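Local coordinates for BZLF1 trans-activator protein (Human herpesvirus 4, PDB 2C9L) that switches Epstein-Barr virus from latency to the lytic cycle by binding DNA, including methylated viral promoters, as a homodimeric bZIP transcription factor, at residues Lys5-Lys8 against Asn9-Ala12; Val11-Arg14 against Lys15-Lys19. The protein carries 2 engineered substitutions. All coordinates share one frame; numbering follows the deposited sequence.

Contact 1 (Lys5-Lys8 against Asn9-Ala12). With nucleotides of chain A; nucleotides of chain B.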
loop_
_atom_site.group_PDB
_atom_site.type_symbol
_atom_site.label_atom_id
_atom_site.label_comp_id
_atom_site.label_asym_id
_atom_site.label_seq_id
_atom_site.Cartn_x
_atom_site.Cartn_y
_atom_site.Cartn_z
ATOM N N LYS C 5 31.197 15.049 -11.771
ATOM C CA LYS C 5 29.959 15.397 -11.090
ATOM C C LYS C 5 28.795 14.908 -11.947
ATOM O O LYS C 5 27.830 14.361 -11.445
ATOM C CB LYS C 5 29.860 16.914 -10.896
ATOM C CG LYS C 5 28.668 17.338 -10.040
ATOM C CD LYS C 5 28.643 18.841 -9.770
ATOM C CE LYS C 5 28.203 19.624 -10.996
ATOM N NZ LYS C 5 28.091 21.082 -10.701
ATOM N N ARG C 6 28.917 15.105 -13.251
ATOM C CA ARG C 6 27.910 14.685 -14.202
ATOM C C ARG C 6 27.765 13.160 -14.179
ATOM O O ARG C 6 26.649 12.629 -14.258
ATOM C CB ARG C 6 28.319 15.157 -15.594
ATOM C CG ARG C 6 27.382 14.777 -16.713
ATOM C CD ARG C 6 27.816 15.492 -17.986
ATOM N NE ARG C 6 27.674 16.940 -17.859
ATOM C CZ ARG C 6 28.492 17.829 -18.412
ATOM N NH1 ARG C 6 29.534 17.426 -19.131
ATOM N NH2 ARG C 6 28.258 19.126 -18.263
ATOM N N TYR C 7 28.896 12.458 -14.082
ATOM C CA TYR C 7 28.873 10.999 -14.034
ATOM C C TYR C 7 28.190 10.503 -12.763
ATOM O O TYR C 7 27.387 9.574 -12.799
ATOM C CB TYR C 7 30.291 10.421 -14.059
ATOM C CG TYR C 7 30.313 8.972 -13.646
ATOM C CD1 TYR C 7 29.842 7.986 -14.505
ATOM C CD2 TYR C 7 30.730 8.591 -12.366
ATOM C CE1 TYR C 7 29.771 6.645 -14.109
ATOM C CE2 TYR C 7 30.669 7.246 -11.958
ATOM C CZ TYR C 7 30.186 6.285 -12.840
ATOM O OH TYR C 7 30.112 4.963 -12.471
ATOM N N LYS C 8 28.555 11.098 -11.638
ATOM C CA LYS C 8 27.983 10.719 -10.362
ATOM C C LYS C 8 26.483 11.014 -10.320
ATOM O O LYS C 8 25.728 10.257 -9.716
ATOM C CB LYS C 8 28.708 11.449 -9.224
ATOM C CG LYS C 8 30.092 10.860 -8.918
ATOM C CD LYS C 8 31.018 11.864 -8.245
ATOM C CE LYS C 8 30.501 12.308 -6.890
ATOM N NZ LYS C 8 30.471 11.188 -5.911
ATOM N N ASN C 9 26.037 12.094 -10.952
ATOM C CA ASN C 9 24.608 12.388 -10.928
ATOM C C ASN C 9 23.867 11.390 -11.809
ATOM O O ASN C 9 22.723 11.030 -11.528
ATOM C CB ASN C 9 24.324 13.816 -11.401
ATOM C CG ASN C 9 22.869 14.210 -11.205
ATOM O OD1 ASN C 9 22.137 14.431 -12.168
ATOM N ND2 ASN C 9 22.443 14.287 -9.956
ATOM N N ARG C 10 24.525 10.940 -12.873
ATOM C CA ARG C 10 23.925 9.964 -13.768
ATOM C C ARG C 10 23.701 8.662 -12.982
ATOM O O ARG C 10 22.723 7.952 -13.198
ATOM C CB ARG C 10 24.845 9.713 -14.957
ATOM C CG ARG C 10 24.206 8.937 -16.093
ATOM C CD ARG C 10 25.274 8.557 -17.115
ATOM N NE ARG C 10 26.015 9.734 -17.565
ATOM C CZ ARG C 10 27.323 9.762 -17.801
ATOM N NH1 ARG C 10 28.064 8.672 -17.628
ATOM N NH2 ARG C 10 27.888 10.885 -18.216
ATOM N N VAL C 11 24.607 8.363 -12.057
ATOM C CA VAL C 11 24.479 7.165 -11.227
ATOM C C VAL C 11 23.328 7.344 -10.223
ATOM O O VAL C 11 22.529 6.434 -10.024
ATOM C CB VAL C 11 25.786 6.873 -10.456
ATOM C CG1 VAL C 11 25.569 5.752 -9.425
ATOM C CG2 VAL C 11 26.881 6.465 -11.445
ATOM N N ALA C 12 23.251 8.517 -9.602
ATOM C CA ALA C 12 22.195 8.807 -8.629
ATOM C C ALA C 12 20.799 8.837 -9.250
ATOM O O ALA C 12 19.842 8.421 -8.605
ATOM C CB ALA C 12 22.479 10.113 -7.913
ATOM P P DT A 11 24.757 12.891 -19.418
ATOM O OP1 DT A 11 25.754 13.205 -20.458
ATOM O OP2 DT A 11 25.161 12.206 -18.185
ATOM O "O5'" DT A 11 24.029 14.240 -18.992
ATOM C "C5'" DT A 11 23.311 14.901 -20.020
ATOM C "C4'" DT A 11 22.644 16.192 -19.594
ATOM O "O4'" DT A 11 21.341 15.928 -19.009
ATOM C "C3'" DT A 11 23.363 17.003 -18.522
ATOM O "O3'" DT A 11 23.513 18.355 -18.918
ATOM C "C2'" DT A 11 22.649 16.688 -17.207
ATOM C "C1'" DT A 11 21.239 16.489 -17.685
ATOM N N1 DT A 11 20.350 15.662 -16.837
ATOM C C2 DT A 11 19.016 16.019 -16.621
ATOM O O2 DT A 11 18.483 16.969 -17.133
ATOM N N3 DT A 11 18.328 15.188 -15.768
ATOM C C4 DT A 11 18.815 14.058 -15.145
ATOM O O4 DT A 11 18.079 13.400 -14.415
ATOM C C5 DT A 11 20.214 13.742 -15.431
ATOM C C7 DT A 11 20.843 12.535 -14.802
ATOM C C6 DT A 11 20.884 14.551 -16.249
ATOM P P DC A 12 24.399 19.343 -18.029
ATOM O OP1 DC A 12 25.013 20.278 -19.015
ATOM O OP2 DC A 12 25.253 18.606 -17.098
ATOM O "O5'" DC A 12 23.270 20.118 -17.215
ATOM C "C5'" DC A 12 22.155 20.591 -17.957
ATOM C "C4'" DC A 12 21.138 21.319 -17.105
ATOM O "O4'" DC A 12 20.273 20.402 -16.378
ATOM C "C3'" DC A 12 21.722 22.230 -16.026
ATOM O "O3'" DC A 12 20.930 23.412 -15.955
ATOM C "C2'" DC A 12 21.695 21.378 -14.755
ATOM C "C1'" DC A 12 20.415 20.596 -14.964
ATOM N N1 DC A 12 20.258 19.308 -14.272
ATOM C C2 DC A 12 18.995 18.967 -13.761
ATOM O O2 DC A 12 18.068 19.759 -13.911
ATOM N N3 DC A 12 18.830 17.775 -13.115
ATOM C C4 DC A 12 19.867 16.949 -12.977
ATOM N N4 DC A 12 19.654 15.784 -12.329
ATOM C C5 DC A 12 21.171 17.277 -13.493
ATOM C C6 DC A 12 21.315 18.458 -14.120
ATOM P P DT B 7 15.030 10.092 -3.810
ATOM O OP1 DT B 7 13.919 9.769 -2.869
ATOM O OP2 DT B 7 15.562 9.026 -4.709
ATOM O "O5'" DT B 7 14.615 11.339 -4.722
ATOM C "C5'" DT B 7 14.184 12.535 -4.069
ATOM C "C4'" DT B 7 13.748 13.618 -5.033
ATOM O "O4'" DT B 7 14.882 14.289 -5.639
ATOM C "C3'" DT B 7 12.939 13.105 -6.228
ATOM O "O3'" DT B 7 12.032 14.118 -6.640
ATOM C "C2'" DT B 7 13.981 12.930 -7.328
ATOM C "C1'" DT B 7 14.806 14.152 -7.053
ATOM N N1 DT B 7 16.138 14.287 -7.644
ATOM C C2 DT B 7 16.553 15.541 -8.045
ATOM O O2 DT B 7 15.867 16.539 -7.941
ATOM N N3 DT B 7 17.812 15.574 -8.573
ATOM C C4 DT B 7 18.674 14.500 -8.734
ATOM O O4 DT B 7 19.770 14.679 -9.211
ATOM C C5 DT B 7 18.167 13.222 -8.299
ATOM C C7 DT B 7 19.032 12.001 -8.434
ATOM C C6 DT B 7 16.938 13.185 -7.790
#
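The basic motif of the bZIP domain enters the DNA major groove as one continuous helix, and here Y7 meets V11 and R10 one turn on, while N9, R6 and R10 turn to the DNA. CG2 of V11 lies over one face of the Y7 ring in a CH-pi contact, 4.0 Å from its centroid and offset toward the hydroxyl end. R10 crosses the tyrosine at about a right angle and brings NH1 to the ring edge, 3.7 Å from CD1, its guanidinium plane turned 78° from the ring. The bend at chi3 (-54°) folds that guanidinium back over Y7 CA and turns its NE/NH2 edge to DT11 of chain A, both nitrogens bonding OP2, NE at 2.7 Å. R6 NE and NH2 likewise both bond OP2 of DC12 in chain A, and K8 NZ forms a salt bridge with a further phosphate. N9 reads bases on both strands with its two amide atoms: OD1 accepts from N4 of DC12 in chain A at 2.8 Å, and ND2 donates to O4 of DT7 in chain B, also at 2.8 Å and nearly straight (168°).

Contact 2 (Val11-Arg14 against Lys15-Lys19). Engineered in segment 11-14: A13 (natural residue Ser). Engineered in segment 15-19: S16 (natural residue Cys). With nucleotides of chain B; nucleotides of chain A.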
loop_
_atom_site.group_PDB
_atom_site.type_symbol
_atom_site.label_atom_id
_atom_site.label_comp_id
_atom_site.label_asym_id
_atom_site.label_seq_id
_atom_site.Cartn_x
_atom_site.Cartn_y
_atom_site.Cartn_z
ATOM N N VAL C 11 24.607 8.363 -12.057
ATOM C CA VAL C 11 24.479 7.165 -11.227
ATOM C C VAL C 11 23.328 7.344 -10.223
ATOM O O VAL C 11 22.529 6.434 -10.024
ATOM C CB VAL C 11 25.786 6.873 -10.456
ATOM C CG1 VAL C 11 25.569 5.752 -9.425
ATOM C CG2 VAL C 11 26.881 6.465 -11.445
ATOM N N ALA C 12 23.251 8.517 -9.602
ATOM C CA ALA C 12 22.195 8.807 -8.629
ATOM C C ALA C 12 20.799 8.837 -9.250
ATOM O O ALA C 12 19.842 8.421 -8.605
ATOM C CB ALA C 12 22.479 10.113 -7.913
ATOM N N ALA C 13 20.670 9.317 -10.490
ATOM C CA ALA C 13 19.358 9.335 -11.141
ATOM C C ALA C 13 18.917 7.898 -11.395
ATOM O O ALA C 13 17.755 7.564 -11.174
ATOM C CB ALA C 13 19.393 10.102 -12.452
ATOM N N ARG C 14 19.835 7.052 -11.877
ATOM C CA ARG C 14 19.499 5.646 -12.115
ATOM C C ARG C 14 19.015 5.020 -10.806
ATOM O O ARG C 14 18.021 4.303 -10.779
ATOM C CB ARG C 14 20.716 4.852 -12.609
ATOM C CG ARG C 14 21.128 5.149 -14.035
ATOM C CD ARG C 14 22.519 4.600 -14.365
ATOM N NE ARG C 14 22.930 5.070 -15.683
ATOM C CZ ARG C 14 24.164 5.003 -16.172
ATOM N NH1 ARG C 14 25.150 4.474 -15.453
ATOM N NH2 ARG C 14 24.412 5.485 -17.380
ATOM N N LYS C 15 19.731 5.295 -9.723
ATOM C CA LYS C 15 19.370 4.738 -8.426
ATOM C C LYS C 15 18.019 5.244 -7.925
ATOM O O LYS C 15 17.236 4.482 -7.351
ATOM C CB LYS C 15 20.433 5.071 -7.391
ATOM C CG LYS C 15 20.113 4.548 -5.988
ATOM C CD LYS C 15 21.185 4.956 -4.976
ATOM C CE LYS C 15 20.866 4.430 -3.572
ATOM N NZ LYS C 15 21.765 5.028 -2.533
ATOM N N SER C 16 17.758 6.530 -8.148
ATOM C CA SER C 16 16.522 7.152 -7.711
ATOM C C SER C 16 15.348 6.578 -8.467
ATOM O O SER C 16 14.326 6.250 -7.876
ATOM C CB SER C 16 16.580 8.666 -7.920
ATOM O OG SER C 16 15.445 9.285 -7.359
ATOM N N ARG C 17 15.502 6.446 -9.779
ATOM C CA ARG C 17 14.444 5.891 -10.607
ATOM C C ARG C 17 14.133 4.443 -10.233
ATOM O O ARG C 17 12.967 4.046 -10.192
ATOM C CB ARG C 17 14.824 5.975 -12.087
ATOM C CG ARG C 17 14.409 7.276 -12.752
ATOM C CD ARG C 17 14.890 7.350 -14.187
ATOM N NE ARG C 17 16.295 7.731 -14.269
ATOM C CZ ARG C 17 17.260 6.959 -14.758
ATOM N NH1 ARG C 17 16.986 5.744 -15.215
ATOM N NH2 ARG C 17 18.502 7.412 -14.800
ATOM N N ALA C 18 15.170 3.656 -9.957
ATOM C CA ALA C 18 14.968 2.249 -9.592
ATOM C C ALA C 18 14.343 2.212 -8.208
ATOM O O ALA C 18 13.501 1.368 -7.929
ATOM C CB ALA C 18 16.302 1.465 -9.592
ATOM N N LYS C 19 14.757 3.140 -7.350
ATOM C CA LYS C 19 14.210 3.227 -6.005
ATOM C C LYS C 19 12.703 3.505 -6.043
ATOM O O LYS C 19 11.947 2.972 -5.233
ATOM C CB LYS C 19 14.888 4.335 -5.210
ATOM C CG LYS C 19 14.274 4.532 -3.829
ATOM C CD LYS C 19 14.786 5.794 -3.151
ATOM C CE LYS C 19 13.924 6.151 -1.940
ATOM N NZ LYS C 19 14.319 7.442 -1.303
ATOM P P DT B 7 15.030 10.092 -3.810
ATOM O OP1 DT B 7 13.919 9.769 -2.869
ATOM O OP2 DT B 7 15.562 9.026 -4.709
ATOM O "O5'" DT B 7 14.615 11.339 -4.722
ATOM C "C5'" DT B 7 14.184 12.535 -4.069
ATOM C "C4'" DT B 7 13.748 13.618 -5.033
ATOM O "O4'" DT B 7 14.882 14.289 -5.639
ATOM C "C3'" DT B 7 12.939 13.105 -6.228
ATOM O "O3'" DT B 7 12.032 14.118 -6.640
ATOM C "C2'" DT B 7 13.981 12.930 -7.328
ATOM C "C1'" DT B 7 14.806 14.152 -7.053
ATOM N N1 DT B 7 16.138 14.287 -7.644
ATOM C C2 DT B 7 16.553 15.541 -8.045
ATOM O O2 DT B 7 15.867 16.539 -7.941
ATOM N N3 DT B 7 17.812 15.574 -8.573
ATOM C C4 DT B 7 18.674 14.500 -8.734
ATOM O O4 DT B 7 19.770 14.679 -9.211
ATOM C C5 DT B 7 18.167 13.222 -8.299
ATOM C C7 DT B 7 19.032 12.001 -8.434
ATOM C C6 DT B 7 16.938 13.185 -7.790
ATOM P P DC A 10 21.456 6.940 -18.696
ATOM O OP1 DC A 10 22.559 6.144 -19.294
ATOM O OP2 DC A 10 21.173 6.807 -17.273
ATOM O "O5'" DC A 10 21.711 8.487 -18.994
ATOM C "C5'" DC A 10 21.843 8.880 -20.357
ATOM C "C4'" DC A 10 21.926 10.382 -20.544
ATOM O "O4'" DC A 10 20.618 11.019 -20.372
ATOM C "C3'" DC A 10 22.836 11.098 -19.536
ATOM O "O3'" DC A 10 23.619 12.086 -20.213
ATOM C "C2'" DC A 10 21.881 11.613 -18.452
ATOM C "C1'" DC A 10 20.660 11.957 -19.272
ATOM N N1 DC A 10 19.347 12.017 -18.594
ATOM C C2 DC A 10 18.467 13.091 -18.864
ATOM O O2 DC A 10 18.787 13.959 -19.683
ATOM N N3 DC A 10 17.288 13.154 -18.221
ATOM C C4 DC A 10 16.954 12.212 -17.356
ATOM N N4 DC A 10 15.753 12.324 -16.755
ATOM C C5 DC A 10 17.823 11.113 -17.065
ATOM C C6 DC A 10 18.993 11.059 -17.705
ATOM P P DA B 6 21.555 8.826 -2.908
ATOM O OP1 DA B 6 21.025 7.650 -2.155
ATOM O OP2 DA B 6 22.060 8.644 -4.283
ATOM O "O5'" DA B 6 20.402 9.924 -2.966
ATOM C "C5'" DA B 6 19.670 10.204 -1.784
ATOM C "C4'" DA B 6 18.418 11.005 -2.070
ATOM O "O4'" DA B 6 18.757 12.340 -2.514
ATOM C "C3'" DA B 6 17.538 10.440 -3.185
ATOM O "O3'" DA B 6 16.179 10.691 -2.876
ATOM C "C2'" DA B 6 18.011 11.168 -4.437
ATOM C "C1'" DA B 6 18.354 12.527 -3.883
ATOM N N9 DA B 6 19.423 13.214 -4.599
ATOM C C8 DA B 6 20.649 12.703 -4.931
ATOM N N7 DA B 6 21.417 13.545 -5.578
ATOM C C5 DA B 6 20.642 14.693 -5.679
ATOM C C6 DA B 6 20.881 15.943 -6.257
ATOM N N6 DA B 6 22.021 16.281 -6.863
ATOM N N1 DA B 6 19.894 16.860 -6.194
ATOM C C2 DA B 6 18.748 16.533 -5.595
ATOM N N3 DA B 6 18.399 15.386 -5.015
ATOM C C4 DA B 6 19.407 14.499 -5.088
#
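A bend at chi3 (-80°) folds the R17 guanidinium back along the helix against A13 and R14, whereas R14, its CG anti to the carbonyl carbon (chi1 -73°), runs extended to a phosphate. One face of the R17 group lies against R14 CA, and its NH2 comes to 3.7 Å from A13 CB and 3.5 Å from R14 CG. The two guanidinium planes are 87° apart. That of R14 meets the DC10 phosphate of chain A edge-on, NE bonding OP2 at 2.9 Å and NH2 bonding OP1 at 2.7 Å. R17 is held more loosely here: its NH2 is 3.7 Å from OP2 of DC10 in chain A, and NH1 has a long, weak ion pair with another phosphate. The nearby phosphates probably offset the two like charges. R17 and the natural serine at position 13 recognise methylation; the engineered A13 lacks that hydroxyl and packs on a thymine base. Across the groove, the extended K15 reaches OP1 of DA6 in chain B with NZ. The engineered S16 donates from OG to OP2 of DT7 in chain B at 2.7 Å, and K19 NZ takes OP1 of the same phosphate at 2.8 Å. All these side chains radiate from helix 2-48; no other protein chain of the assembly touches residues 11-19, and the leucine-zipper region follows farther along this helix.

How the contacts relate
Both contacts lie on helix 2-48 and neither closes a loop, since each joins consecutive turns of one unbroken helix. From the N terminus, contact 1 covers 5-8 and 9-12; contact 2 takes over at 11-14 and runs through 15-19. They overlap at V11 and A12, so they neither nest nor cross but follow one another, their centres 10 Å apart. DT7 of chain B is common to both: contact 1 bonds its base O4 and contact 2 bonds its phosphate. On chain A the phosphates pass from DC12 and DT11 to DC10 as the helix advances. Together they fix the basic motif across both DNA strands, N-terminal to the leucine zipper that contributes to homodimerisation.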